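Local coordinates for tRNA dimethylallyltransferase (Staphylococcus epidermidis ATCC 12228, PDB 3D3Q), which probably transfers a dimethylallyl group from dimethylallyl diphosphate to the adenine at position 37 of tRNAs that read codons beginning with uridine, at residues F153-S157 against L183-K188; L141-H147 against P163-V169; L112-Y116 against Q190-Y196. All coordinates share one frame; numbering follows the deposited sequence.

Contact 3 lies nearest the centre of the chain and is partly buried, contact 1 is partly buried farther out, and contact 2 is a surface contact on the helical part of the protein. Contacts 1 and 3 share helix 184-192: the first reaches its beginning, the second its end, and contact 1 is nested inside the long loop that contact 3 closes. Contact 2 pairs helix 143-153 with 166-179 and contact 1 pairs 155-160 with 184-192, so their segments alternate along the chain. Their chemistry differs accordingly. A carboxylate gathers donors in contact 1, an arginine and a proline-histidine pair join helix beginnings in contact 2, and paired backbones with aromatic rings dominate contact 3.

Contact 1 of 3, residues F153-S157 against L183-K188; sequences FDKES and LSSRKK
Ser184 brings both its backbone N and its hydroxyl to the carboxylate of Asp154. Ser184 OG donates to Asp154 OD1 over 2.7 Å, arriving on the syn side close to the carboxylate plane, and also lies 2.8 Å from OD2, so that it faces both oxygens. Ser184 N donates to Asp154 OD1 at 2.9 Å, nearly in line with the C-O bond. Ser157 OG adds a third donor to OD1 from above the plane. Asp154 OD2 accepts Ser157 N at 2.9 Å, again from well above the plane; this is the capping bond of a helix N-cap, whose carboxylate here also receives the beginning of helix 184-192 and joins two helix starts. With CG anti to its own N (chi1 -173°), the short aspartate chain can serve both helices together. Serine suits the partner positions because it is small and carries a donor close to the backbone. Leu183 lies alongside and packs on Ala172 and Tyr175 of helix 166-179.

The outer side is looser. Glu156 and Lys188, both exposed, cross at about a right angle and form a long salt bridge, Glu156 OE2 to Lys188 NZ 3.9 Å. With three donors on OD1 and a fourth on OD2, the Asp154 carboxylate is probably held in its charged form.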
loop_
_atom_site.group_PDB
_atom_site.type_symbol
_atom_site.label_atom_id
_atom_site.label_comp_id
_atom_site.label_asym_id
_atom_site.label_seq_id
_atom_site.Cartn_x
_atom_site.Cartn_y
_atom_site.Cartn_z
ATOM N N PHE A 153 20.802 -17.838 -13.790
ATOM C CA PHE A 153 19.373 -17.729 -14.058
ATOM C C PHE A 153 19.060 -16.592 -14.975
ATOM O O PHE A 153 18.701 -16.787 -16.124
ATOM C CB PHE A 153 18.564 -17.493 -12.784
ATOM C CG PHE A 153 18.733 -18.544 -11.759
ATOM C CD1 PHE A 153 18.658 -19.890 -12.116
ATOM C CD2 PHE A 153 19.005 -18.199 -10.436
ATOM C CE1 PHE A 153 18.860 -20.902 -11.167
ATOM C CE2 PHE A 153 19.209 -19.196 -9.475
ATOM C CZ PHE A 153 19.140 -20.558 -9.838
ATOM N N ASP A 154 19.198 -15.390 -14.450
ATOM C CA ASP A 154 18.883 -14.200 -15.210
ATOM C C ASP A 154 20.142 -13.509 -15.696
ATOM O O ASP A 154 20.772 -12.746 -14.966
ATOM C CB ASP A 154 18.044 -13.273 -14.330
ATOM C CG ASP A 154 17.525 -12.090 -15.074
ATOM O OD1 ASP A 154 16.634 -11.417 -14.528
ATOM O OD2 ASP A 154 18.017 -11.832 -16.192
ATOM N N LYS A 155 20.509 -13.788 -16.939
ATOM C CA LYS A 155 21.709 -13.217 -17.523
ATOM C C LYS A 155 21.564 -11.705 -17.662
ATOM O O LYS A 155 22.493 -10.948 -17.370
ATOM C CB LYS A 155 21.971 -13.861 -18.883
ATOM C CG LYS A 155 23.403 -13.746 -19.375
ATOM C CD LYS A 155 24.390 -14.519 -18.492
ATOM C CE LYS A 155 24.221 -16.039 -18.609
ATOM N NZ LYS A 155 25.366 -16.764 -17.975
ATOM N N GLU A 156 20.388 -11.264 -18.091
ATOM C CA GLU A 156 20.141 -9.840 -18.263
ATOM C C GLU A 156 20.334 -9.045 -16.969
ATOM O O GLU A 156 20.921 -7.963 -16.996
ATOM C CB GLU A 156 18.732 -9.621 -18.812
ATOM C CG GLU A 156 18.396 -8.159 -19.002
ATOM C CD GLU A 156 17.420 -7.953 -20.139
ATOM O OE1 GLU A 156 17.688 -8.481 -21.236
ATOM O OE2 GLU A 156 16.410 -7.250 -19.955
ATOM N N SER A 157 19.852 -9.577 -15.847
ATOM C CA SER A 157 19.993 -8.892 -14.562
ATOM C C SER A 157 21.441 -8.821 -14.082
ATOM O O SER A 157 21.971 -7.734 -13.835
ATOM C CB SER A 157 19.144 -9.570 -13.479
ATOM O OG SER A 157 17.868 -8.936 -13.328
ATOM N N LEU A 183 13.190 -12.096 -13.770
ATOM C CA LEU A 183 13.062 -10.870 -12.959
ATOM C C LEU A 183 13.303 -9.586 -13.745
ATOM O O LEU A 183 12.596 -8.587 -13.598
ATOM C CB LEU A 183 14.033 -10.883 -11.779
ATOM C CG LEU A 183 14.185 -9.547 -10.993
ATOM C CD1 LEU A 183 15.227 -8.646 -11.658
ATOM C CD2 LEU A 183 12.846 -8.826 -10.881
ATOM N N SER A 184 14.342 -9.619 -14.554
ATOM C CA SER A 184 14.688 -8.502 -15.387
ATOM C C SER A 184 13.552 -8.277 -16.382
ATOM O O SER A 184 13.490 -7.231 -17.028
ATOM C CB SER A 184 15.968 -8.830 -16.131
ATOM O OG SER A 184 15.851 -10.109 -16.720
ATOM N N SER A 185 12.661 -9.261 -16.512
ATOM C CA SER A 185 11.527 -9.155 -17.432
ATOM C C SER A 185 10.407 -8.293 -16.870
ATOM O O SER A 185 9.767 -7.541 -17.612
ATOM C CB SER A 185 10.957 -10.537 -17.775
ATOM O OG SER A 185 11.740 -11.201 -18.754
ATOM N N ARG A 186 10.156 -8.422 -15.566
ATOM C CA ARG A 186 9.112 -7.631 -14.899
ATOM C C ARG A 186 9.597 -6.191 -15.013
ATOM O O ARG A 186 8.819 -5.266 -15.244
ATOM C CB ARG A 186 8.988 -7.995 -13.409
ATOM C CG ARG A 186 7.655 -7.560 -12.768
ATOM C CD ARG A 186 7.694 -7.607 -11.244
ATOM N NE ARG A 186 8.393 -6.438 -10.696
ATOM C CZ ARG A 186 8.746 -6.280 -9.420
ATOM N NH1 ARG A 186 8.479 -7.215 -8.511
ATOM N NH2 ARG A 186 9.379 -5.180 -9.052
ATOM N N LYS A 187 10.906 -6.026 -14.857
ATOM C CA LYS A 187 11.507 -4.723 -14.941
ATOM C C LYS A 187 11.173 -4.136 -16.294
ATOM O O LYS A 187 10.655 -3.025 -16.392
ATOM C CB LYS A 187 13.020 -4.819 -14.760
ATOM C CG LYS A 187 13.705 -3.470 -14.696
ATOM C CD LYS A 187 15.214 -3.590 -14.502
ATOM C CE LYS A 187 15.891 -2.218 -14.612
ATOM N NZ LYS A 187 15.425 -1.472 -15.832
ATOM N N LYS A 188 11.450 -4.891 -17.344
ATOM C CA LYS A 188 11.181 -4.407 -18.692
ATOM C C LYS A 188 9.720 -4.015 -18.913
ATOM O O LYS A 188 9.415 -2.857 -19.185
ATOM C CB LYS A 188 11.596 -5.450 -19.735
ATOM C CG LYS A 188 12.920 -5.137 -20.428
ATOM C CD LYS A 188 12.824 -3.881 -21.288
ATOM C CE LYS A 188 14.041 -3.737 -22.184
ATOM N NZ LYS A 188 15.333 -3.813 -21.450
#

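Contact 2 of 3, residues L141-H147 against P163-V169; sequences LNNNKLH and PNNRKRV
Arg166 reaches across to Leu141, donating NH1 to the backbone O over 2.9 Å. The donor lies in the carbonyl plane, and the bond is fairly straight (152° at the hydrogen), with the oxygen tilted 17° from the guanidinium plane. Leu146 CD2 sits over the centre of the Arg166 guanidinium, 3.6 Å above it, so the cation has a polar edge and an apolar group over its face. An arginine chain stretched from CG to NE reaches the other helix start. Further along helix 143-153, Pro163 lays CB over one face of the His147 ring, a CH-pi contact 3.8 Å from the ring centroid; the compact, rigid pyrrolidine suits a flat imidazole. Val169 CG2 comes to the edge of the same ring, and Val169 CG1 meets Leu146 CG at 4.2 Å, the two side chains running past each other in opposite directions.

Farther out, Leu146 also packs on Leu138, Leu170 and Ile173, and Val169 on Ile161, so both side chains continue into apolar packing. Asn164 N bonds to His162 ND1, a local bond within the turn before the helix. Asn165 OD1 receives Arg168 N at 3.3 Å, a long bond from above the carbonyl plane. Asparagine, short and with an acceptor at its tip, is well suited to this role. Asparagines at both N-cap positions, Asn142 and Asn165, thus mark the starts of helices 143-153 and 166-179, the latter opening into residues 167-171, which probably interact with substrate tRNA.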
loop_
_atom_site.group_PDB
_atom_site.type_symbol
_atom_site.label_atom_id
_atom_site.label_comp_id
_atom_site.label_asym_id
_atom_site.label_seq_id
_atom_site.Cartn_x
_atom_site.Cartn_y
_atom_site.Cartn_z
ATOM N N LEU A 141 27.992 -17.018 0.661
ATOM C CA LEU A 141 28.578 -16.639 -0.619
ATOM C C LEU A 141 29.098 -15.221 -0.661
ATOM O O LEU A 141 28.430 -14.272 -0.229
ATOM C CB LEU A 141 27.563 -16.818 -1.756
ATOM C CG LEU A 141 27.399 -18.152 -2.492
ATOM C CD1 LEU A 141 26.913 -19.252 -1.549
ATOM C CD2 LEU A 141 26.406 -17.940 -3.627
ATOM N N ASN A 142 30.298 -15.074 -1.200
ATOM C CA ASN A 142 30.895 -13.752 -1.311
ATOM C C ASN A 142 30.116 -12.944 -2.337
ATOM O O ASN A 142 29.152 -13.429 -2.924
ATOM C CB ASN A 142 32.344 -13.878 -1.756
ATOM C CG ASN A 142 32.472 -14.602 -3.060
ATOM O OD1 ASN A 142 32.114 -14.074 -4.114
ATOM N ND2 ASN A 142 32.972 -15.835 -3.005
ATOM N N ASN A 143 30.546 -11.712 -2.557
ATOM C CA ASN A 143 29.874 -10.855 -3.515
ATOM C C ASN A 143 29.852 -11.408 -4.936
ATOM O O ASN A 143 28.822 -11.356 -5.607
ATOM C CB ASN A 143 30.519 -9.478 -3.518
ATOM C CG ASN A 143 29.636 -8.431 -2.900
ATOM O OD1 ASN A 143 30.086 -7.319 -2.626
ATOM N ND2 ASN A 143 28.371 -8.772 -2.683
ATOM N N ASN A 144 30.982 -11.938 -5.394
ATOM C CA ASN A 144 31.069 -12.488 -6.746
ATOM C C ASN A 144 30.456 -13.881 -6.890
ATOM O O ASN A 144 29.824 -14.181 -7.904
ATOM C CB ASN A 144 32.528 -12.511 -7.237
ATOM C CG ASN A 144 32.909 -11.259 -8.043
ATOM O OD1 ASN A 144 32.407 -11.031 -9.152
ATOM N ND2 ASN A 144 33.805 -10.448 -7.485
ATOM N N LYS A 145 30.624 -14.733 -5.888
ATOM C CA LYS A 145 30.068 -16.074 -5.988
ATOM C C LYS A 145 28.547 -15.991 -6.085
ATOM O O LYS A 145 27.927 -16.747 -6.829
ATOM C CB LYS A 145 30.486 -16.923 -4.786
ATOM C CG LYS A 145 30.435 -18.431 -5.037
ATOM C CD LYS A 145 30.807 -19.224 -3.766
ATOM C CE LYS A 145 30.768 -20.743 -3.976
ATOM N NZ LYS A 145 30.904 -21.458 -2.676
ATOM N N LEU A 146 27.958 -15.056 -5.347
ATOM C CA LEU A 146 26.509 -14.859 -5.357
ATOM C C LEU A 146 26.051 -14.276 -6.691
ATOM O O LEU A 146 24.915 -14.493 -7.120
ATOM C CB LEU A 146 26.088 -13.916 -4.234
ATOM C CG LEU A 146 24.601 -13.550 -4.208
ATOM C CD1 LEU A 146 23.801 -14.747 -3.746
ATOM C CD2 LEU A 146 24.362 -12.363 -3.277
ATOM N N HIS A 147 26.943 -13.519 -7.329
ATOM C CA HIS A 147 26.667 -12.896 -8.624
ATOM C C HIS A 147 26.659 -13.968 -9.701
ATOM O O HIS A 147 25.815 -13.942 -10.594
ATOM C CB HIS A 147 27.736 -11.852 -8.948
ATOM C CG HIS A 147 27.427 -11.018 -10.154
ATOM N ND1 HIS A 147 26.329 -10.187 -10.224
ATOM C CD2 HIS A 147 28.096 -10.852 -11.320
ATOM C CE1 HIS A 147 26.336 -9.541 -11.375
ATOM N NE2 HIS A 147 27.398 -9.927 -12.059
ATOM N N PRO A 163 28.383 -6.790 -9.260
ATOM C CA PRO A 163 28.473 -7.745 -8.139
ATOM C C PRO A 163 28.666 -7.207 -6.720
ATOM O O PRO A 163 28.521 -7.941 -5.727
ATOM C CB PRO A 163 29.584 -8.721 -8.580
ATOM C CG PRO A 163 30.353 -7.989 -9.620
ATOM C CD PRO A 163 29.340 -7.124 -10.330
ATOM N N ASN A 164 28.957 -5.917 -6.617
ATOM C CA ASN A 164 29.158 -5.299 -5.315
ATOM C C ASN A 164 27.875 -4.668 -4.796
ATOM O O ASN A 164 27.838 -4.128 -3.687
ATOM C CB ASN A 164 30.292 -4.262 -5.382
ATOM C CG ASN A 164 31.677 -4.903 -5.268
ATOM O OD1 ASN A 164 32.705 -4.229 -5.360
ATOM N ND2 ASN A 164 31.701 -6.217 -5.049
ATOM N N ASN A 165 26.812 -4.744 -5.584
ATOM C CA ASN A 165 25.530 -4.199 -5.148
ATOM C C ASN A 165 24.680 -5.367 -4.659
ATOM O O ASN A 165 23.597 -5.625 -5.186
ATOM C CB ASN A 165 24.822 -3.514 -6.308
ATOM C CG ASN A 165 23.593 -2.766 -5.861
ATOM O OD1 ASN A 165 23.045 -3.044 -4.791
ATOM N ND2 ASN A 165 23.151 -1.815 -6.664
ATOM N N ARG A 166 25.175 -6.057 -3.638
ATOM C CA ARG A 166 24.497 -7.224 -3.115
ATOM C C ARG A 166 23.000 -7.054 -3.003
ATOM O O ARG A 166 22.247 -7.974 -3.318
ATOM C CB ARG A 166 25.067 -7.620 -1.762
ATOM C CG ARG A 166 24.816 -9.071 -1.430
ATOM C CD ARG A 166 25.060 -9.351 0.035
ATOM N NE ARG A 166 25.084 -10.778 0.370
ATOM C CZ ARG A 166 25.983 -11.641 -0.096
ATOM N NH1 ARG A 166 25.925 -12.909 0.273
ATOM N NH2 ARG A 166 26.932 -11.240 -0.940
ATOM N N LYS A 167 22.559 -5.885 -2.565
ATOM C CA LYS A 167 21.121 -5.657 -2.433
ATOM C C LYS A 167 20.350 -6.005 -3.704
ATOM O O LYS A 167 19.538 -6.937 -3.717
ATOM C CB LYS A 167 20.831 -4.207 -2.078
ATOM C CG LYS A 167 20.163 -4.062 -0.751
ATOM C CD LYS A 167 18.716 -4.465 -0.776
ATOM C CE LYS A 167 18.031 -3.885 0.467
ATOM N NZ LYS A 167 16.594 -4.251 0.585
ATOM N N ARG A 168 20.590 -5.249 -4.770
ATOM C CA ARG A 168 19.875 -5.512 -5.998
ATOM C C ARG A 168 20.034 -6.948 -6.503
ATOM O O ARG A 168 19.107 -7.494 -7.099
ATOM C CB ARG A 168 20.276 -4.516 -7.079
ATOM C CG ARG A 168 19.419 -3.261 -7.068
ATOM C CD ARG A 168 19.506 -2.527 -8.408
ATOM N NE ARG A 168 19.178 -3.402 -9.544
ATOM C CZ ARG A 168 19.106 -2.983 -10.808
ATOM N NH1 ARG A 168 19.340 -1.703 -11.097
ATOM N NH2 ARG A 168 18.792 -3.833 -11.775
ATOM N N VAL A 169 21.189 -7.564 -6.249
ATOM C CA VAL A 169 21.415 -8.926 -6.688
ATOM C C VAL A 169 20.520 -9.885 -5.923
ATOM O O VAL A 169 19.942 -10.808 -6.512
ATOM C CB VAL A 169 22.896 -9.356 -6.518
ATOM C CG1 VAL A 169 23.091 -10.809 -6.940
ATOM C CG2 VAL A 169 23.795 -8.465 -7.363
#

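Contact 3 of 3, residues L112-Y116 against Q190-Y196; sequences LLYNY and QQFTENY
Tyr114 lays one face of its ring against the chain of Gln190, whose CG stands 4.0 Å from the ring centroid and close to the ring normal. The glutamine chain is extended beyond CG, and its amide stacks on the ring with the planes 22° apart. Leu113 CB backs the opposite face, over the ring centre, while Glu194 CB lies in plane at the edge. The Gln190 amide is fixed in turn by Lys287 O and Arg186 NE, so this long side chain with a flat amide end both pads the tyrosine and satisfies its own polar end.

At the edge of the ring the backbones pair. Asn195 N donates to Leu113 O over 2.9 Å in an almost straight bond, 168° at the hydrogen, and Asn115 N donates to Thr193 O at 2.8 Å. They flank Tyr114 and Glu194, a non-hydrogen-bonded antiparallel pair. Thr193 OG1 bonds back to Val189 O, and Glu194 forms a salt bridge with Lys6. At the far end, Leu112 CD1 packs on Tyr196 CE1 at 3.8 Å, and the edge of that ring faces Leu112 O; Tyr196 also touches Glu86 and Ile89 of helix 78-94.

A single antiparallel bridge therefore joins the exits of helices 106-113 and 184-192, immediately before strand 197-204 enters the parallel sheet of this P-loop NTPase-type alpha/beta core.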
loop_
_atom_site.group_PDB
_atom_site.type_symbol
_atom_site.label_atom_id
_atom_site.label_comp_id
_atom_site.label_asym_id
_atom_site.label_seq_id
_atom_site.Cartn_x
_atom_site.Cartn_y
_atom_site.Cartn_z
ATOM N N LEU A 112 -3.067 1.210 -11.840
ATOM C CA LEU A 112 -2.969 2.630 -12.165
ATOM C C LEU A 112 -1.609 3.029 -12.707
ATOM O O LEU A 112 -1.495 3.973 -13.484
ATOM C CB LEU A 112 -3.261 3.475 -10.914
ATOM C CG LEU A 112 -2.909 4.968 -10.938
ATOM C CD1 LEU A 112 -3.679 5.698 -12.039
ATOM C CD2 LEU A 112 -3.217 5.554 -9.582
ATOM N N LEU A 113 -0.576 2.316 -12.290
ATOM C CA LEU A 113 0.770 2.645 -12.727
ATOM C C LEU A 113 1.166 2.040 -14.067
ATOM O O LEU A 113 1.840 2.686 -14.866
ATOM C CB LEU A 113 1.777 2.221 -11.654
ATOM C CG LEU A 113 1.569 2.906 -10.299
ATOM C CD1 LEU A 113 2.541 2.340 -9.289
ATOM C CD2 LEU A 113 1.763 4.409 -10.449
ATOM N N TYR A 114 0.717 0.819 -14.323
ATOM C CA TYR A 114 1.075 0.118 -15.546
ATOM C C TYR A 114 -0.110 -0.277 -16.396
ATOM O O TYR A 114 -1.175 -0.576 -15.875
ATOM C CB TYR A 114 1.853 -1.141 -15.179
ATOM C CG TYR A 114 2.945 -0.887 -14.170
ATOM C CD1 TYR A 114 3.952 0.022 -14.446
ATOM C CD2 TYR A 114 2.964 -1.549 -12.940
ATOM C CE1 TYR A 114 4.952 0.278 -13.539
ATOM C CE2 TYR A 114 3.970 -1.304 -12.011
ATOM C CZ TYR A 114 4.967 -0.377 -12.329
ATOM O OH TYR A 114 5.989 -0.088 -11.466
ATOM N N ASN A 115 0.083 -0.298 -17.708
ATOM C CA ASN A 115 -0.980 -0.692 -18.615
ATOM C C ASN A 115 -0.861 -2.130 -19.051
ATOM O O ASN A 115 -0.829 -2.398 -20.245
ATOM C CB ASN A 115 -0.955 0.167 -19.859
ATOM C CG ASN A 115 -1.786 1.385 -19.720
ATOM O OD1 ASN A 115 -1.941 2.135 -20.675
ATOM N ND2 ASN A 115 -2.342 1.604 -18.523
ATOM N N TYR A 116 -0.791 -3.054 -18.104
ATOM C CA TYR A 116 -0.675 -4.458 -18.459
ATOM C C TYR A 116 -1.513 -5.306 -17.517
ATOM O O TYR A 116 -1.803 -4.898 -16.388
ATOM C CB TYR A 116 0.813 -4.913 -18.449
ATOM C CG TYR A 116 1.362 -5.439 -17.111
ATOM C CD1 TYR A 116 1.188 -6.781 -16.723
ATOM C CD2 TYR A 116 2.021 -4.579 -16.203
ATOM C CE1 TYR A 116 1.647 -7.240 -15.466
ATOM C CE2 TYR A 116 2.482 -5.040 -14.950
ATOM C CZ TYR A 116 2.282 -6.363 -14.599
ATOM O OH TYR A 116 2.682 -6.800 -13.372
ATOM N N GLN A 190 7.290 -3.461 -16.883
ATOM C CA GLN A 190 6.818 -2.381 -16.019
ATOM C C GLN A 190 7.439 -1.066 -16.455
ATOM O O GLN A 190 6.837 -0.002 -16.313
ATOM C CB GLN A 190 7.157 -2.662 -14.556
ATOM C CG GLN A 190 6.325 -3.778 -13.953
ATOM C CD GLN A 190 6.614 -3.971 -12.483
ATOM O OE1 GLN A 190 7.723 -3.693 -12.024
ATOM N NE2 GLN A 190 5.627 -4.460 -11.734
ATOM N N GLN A 191 8.637 -1.150 -17.019
ATOM C CA GLN A 191 9.346 0.029 -17.479
ATOM C C GLN A 191 8.762 0.612 -18.761
ATOM O O GLN A 191 8.898 1.801 -19.039
ATOM C CB GLN A 191 10.802 -0.335 -17.702
ATOM C CG GLN A 191 11.661 0.784 -18.203
ATOM C CD GLN A 191 12.989 0.259 -18.696
ATOM O OE1 GLN A 191 13.047 -0.444 -19.716
ATOM N NE2 GLN A 191 14.065 0.570 -17.966
ATOM N N PHE A 192 8.096 -0.224 -19.539
ATOM C CA PHE A 192 7.539 0.241 -20.792
ATOM C C PHE A 192 6.049 0.497 -20.753
ATOM O O PHE A 192 5.543 1.280 -21.555
ATOM C CB PHE A 192 7.857 -0.767 -21.897
ATOM C CG PHE A 192 7.287 -0.403 -23.242
ATOM C CD1 PHE A 192 7.667 0.774 -23.882
ATOM C CD2 PHE A 192 6.376 -1.251 -23.877
ATOM C CE1 PHE A 192 7.150 1.098 -25.129
ATOM C CE2 PHE A 192 5.855 -0.935 -25.121
ATOM C CZ PHE A 192 6.242 0.242 -25.748
ATOM N N THR A 193 5.347 -0.171 -19.842
ATOM C CA THR A 193 3.899 0.001 -19.736
ATOM C C THR A 193 3.531 1.011 -18.678
ATOM O O THR A 193 2.362 1.124 -18.314
ATOM C CB THR A 193 3.157 -1.283 -19.335
ATOM O OG1 THR A 193 3.964 -2.432 -19.603
ATOM C CG2 THR A 193 1.871 -1.385 -20.115
ATOM N N GLU A 194 4.525 1.737 -18.179
ATOM C CA GLU A 194 4.277 2.726 -17.134
ATOM C C GLU A 194 3.658 4.011 -17.655
ATOM O O GLU A 194 4.134 4.595 -18.617
ATOM C CB GLU A 194 5.564 3.054 -16.382
ATOM C CG GLU A 194 6.671 3.572 -17.263
ATOM C CD GLU A 194 7.920 3.914 -16.469
ATOM O OE1 GLU A 194 8.976 4.184 -17.102
ATOM O OE2 GLU A 194 7.844 3.921 -15.213
ATOM N N ASN A 195 2.601 4.451 -16.987
ATOM C CA ASN A 195 1.908 5.636 -17.392
ATOM C C ASN A 195 2.450 6.900 -16.789
ATOM O O ASN A 195 2.226 7.974 -17.325
ATOM C CB ASN A 195 0.433 5.512 -17.056
ATOM C CG ASN A 195 -0.190 4.272 -17.665
ATOM O OD1 ASN A 195 0.148 3.886 -18.787
ATOM N ND2 ASN A 195 -1.100 3.636 -16.929
ATOM N N TYR A 196 3.168 6.801 -15.683
ATOM C CA TYR A 196 3.680 8.011 -15.064
ATOM C C TYR A 196 5.121 7.925 -14.610
ATOM O O TYR A 196 5.673 6.838 -14.447
ATOM C CB TYR A 196 2.811 8.388 -13.857
ATOM C CG TYR A 196 1.322 8.336 -14.115
ATOM C CD1 TYR A 196 0.595 7.163 -13.914
ATOM C CD2 TYR A 196 0.637 9.470 -14.552
ATOM C CE1 TYR A 196 -0.786 7.129 -14.137
ATOM C CE2 TYR A 196 -0.733 9.445 -14.783
ATOM C CZ TYR A 196 -1.438 8.282 -14.573
ATOM O OH TYR A 196 -2.793 8.295 -14.792
#